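Side-chain contact in uronate isomerase (Caulobacter crescentus, PDB 2Q01), which catalyses the isomerisation of D-glucuronate to D-fructuronate and of D-galacturonate to D-tagaturonate in uronate breakdown: residues Met298-Gly303 with Thr347-Asp352. Numbering follows the deposited sequence.
Sequences MSLDDG and TRLGND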
loop_
_atom_site.group_PDB
_atom_site.type_symbol
_atom_site.label_atom_id
_atom_site.label_comp_id
_atom_site.label_asym_id
_atom_site.label_seq_id
_atom_site.Cartn_x
_atom_site.Cartn_y
_atom_site.Cartn_z
ATOM N N MET B 298 -29.626 6.226 17.461
ATOM C CA MET B 298 -29.679 6.538 18.885
ATOM C C MET B 298 -28.765 7.713 19.202
ATOM O O MET B 298 -29.096 8.548 20.044
ATOM C CB MET B 298 -29.271 5.329 19.729
ATOM C CG MET B 298 -30.352 4.273 19.895
ATOM S SD MET B 298 -29.729 2.802 20.731
ATOM C CE MET B 298 -30.915 1.592 20.157
ATOM N N SER B 299 -27.625 7.771 18.513
ATOM C CA SER B 299 -26.641 8.850 18.662
ATOM C C SER B 299 -27.184 10.207 18.236
ATOM O O SER B 299 -26.737 11.244 18.726
ATOM C CB SER B 299 -25.385 8.531 17.859
ATOM O OG SER B 299 -24.577 7.595 18.543
ATOM N N LEU B 300 -28.149 10.185 17.317
ATOM C CA LEU B 300 -28.896 11.373 16.921
ATOM C C LEU B 300 -29.633 11.997 18.102
ATOM O O LEU B 300 -29.827 13.216 18.143
ATOM C CB LEU B 300 -29.908 11.000 15.850
ATOM C CG LEU B 300 -29.679 11.322 14.377
ATOM C CD1 LEU B 300 -28.288 10.966 13.882
ATOM C CD2 LEU B 300 -30.742 10.591 13.593
ATOM N N ASP B 301 -30.034 11.154 19.056
ATOM C CA ASP B 301 -30.742 11.597 20.255
ATOM C C ASP B 301 -29.830 11.862 21.456
ATOM O O ASP B 301 -29.961 12.905 22.099
ATOM C CB ASP B 301 -31.846 10.602 20.634
ATOM C CG ASP B 301 -32.990 10.583 19.628
ATOM O OD1 ASP B 301 -33.458 9.477 19.279
ATOM O OD2 ASP B 301 -33.422 11.668 19.180
ATOM N N ASP B 302 -28.917 10.935 21.752
ATOM C CA ASP B 302 -28.086 11.034 22.966
ATOM C C ASP B 302 -26.667 11.589 22.784
ATOM O O ASP B 302 -25.959 11.824 23.769
ATOM C CB ASP B 302 -28.085 9.715 23.774
ATOM C CG ASP B 302 -27.427 8.535 23.043
ATOM O OD1 ASP B 302 -27.773 7.384 23.388
ATOM O OD2 ASP B 302 -26.570 8.726 22.150
ATOM N N GLY B 303 -26.258 11.792 21.535
ATOM C CA GLY B 303 -24.990 12.451 21.230
ATOM C C GLY B 303 -23.724 11.647 21.476
ATOM O O GLY B 303 -22.643 12.218 21.637
ATOM N N THR B 347 -26.326 7.179 3.216
ATOM C CA THR B 347 -27.472 7.606 2.424
ATOM C C THR B 347 -28.570 8.104 3.359
ATOM O O THR B 347 -29.241 9.098 3.071
ATOM C CB THR B 347 -27.984 6.464 1.522
ATOM O OG1 THR B 347 -26.909 6.007 0.695
ATOM C CG2 THR B 347 -29.136 6.922 0.626
ATOM N N ARG B 348 -28.722 7.428 4.493
ATOM C CA ARG B 348 -29.726 7.812 5.473
ATOM C C ARG B 348 -29.287 9.031 6.276
ATOM O O ARG B 348 -30.026 10.009 6.379
ATOM C CB ARG B 348 -30.042 6.640 6.404
ATOM C CG ARG B 348 -31.219 6.898 7.329
ATOM C CD ARG B 348 -31.270 5.904 8.486
ATOM N NE ARG B 348 -32.412 6.167 9.362
ATOM C CZ ARG B 348 -33.650 5.712 9.159
ATOM N NH1 ARG B 348 -33.935 4.956 8.103
ATOM N NH2 ARG B 348 -34.610 6.012 10.020
ATOM N N LEU B 349 -28.070 8.974 6.820
ATOM C CA LEU B 349 -27.629 9.916 7.847
ATOM C C LEU B 349 -26.303 10.643 7.597
ATOM O O LEU B 349 -25.773 11.275 8.508
ATOM C CB LEU B 349 -27.546 9.194 9.194
ATOM C CG LEU B 349 -28.826 8.599 9.785
ATOM C CD1 LEU B 349 -28.514 7.740 10.987
ATOM C CD2 LEU B 349 -29.830 9.689 10.139
ATOM N N GLY B 350 -25.780 10.582 6.378
ATOM C CA GLY B 350 -24.450 11.125 6.090
ATOM C C GLY B 350 -24.313 12.635 6.141
ATOM O O GLY B 350 -23.221 13.145 6.357
ATOM N N ASN B 351 -25.423 13.341 5.945
ATOM C CA ASN B 351 -25.432 14.801 5.926
ATOM C C ASN B 351 -26.091 15.403 7.168
ATOM O O ASN B 351 -26.426 16.588 7.187
ATOM C CB ASN B 351 -26.120 15.314 4.655
ATOM C CG ASN B 351 -25.611 14.629 3.388
ATOM O OD1 ASN B 351 -26.389 14.067 2.614
ATOM N ND2 ASN B 351 -24.303 14.675 3.175
ATOM N N ASP B 352 -26.271 14.586 8.203
ATOM C CA ASP B 352 -26.882 15.031 9.453
ATOM C C ASP B 352 -25.855 15.734 10.346
ATOM O O ASP B 352 -24.762 15.217 10.548
ATOM C CB ASP B 352 -27.502 13.839 10.190
ATOM C CG ASP B 352 -28.525 14.256 11.231
ATOM O OD1 ASP B 352 -28.132 14.803 12.279
ATOM O OD2 ASP B 352 -29.730 14.015 11.011
#
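Leu300 and Leu349 meet in a small apolar contact between the C-terminal end of helix 281-302 and residues 347-352, which carry the last part of helix 343-349 and a turn. The two leucines reach toward each other tip to tip, and Leu300 CD2 lies 3.7 Å from Leu349 CD2. With CG anti to the carbonyl carbon (chi1 -62°), Leu349 extends CD2 to this methyl of Leu300. Its side chain also packs on Ala296 and Lys297, the preceding turn of the first helix. The other methyl of Leu300 faces a carboxylate: CD1 is 4.2 Å from Asp352 OD1, a van der Waals approach between chains that run aslant. The charge of Asp352 is met by Arg354: Asp352 OD2 forms a salt bridge with Arg354 NH2. Leu355 touches both leucines and Arg354 touches Leu300, so the segment leading to strand 357-359 adds to the packing. A type I turn from Leu349 to Asp352 brings the aspartate back beside Leu300. Each helix precedes a parallel strand, 305-308 and 357-359, and these are neighbours in one sheet. Packing of the helices that lead into adjacent parallel strands, on the outside of the barrel, is typical of the TIM-barrel fold of the metallo-dependent hydrolase superfamily.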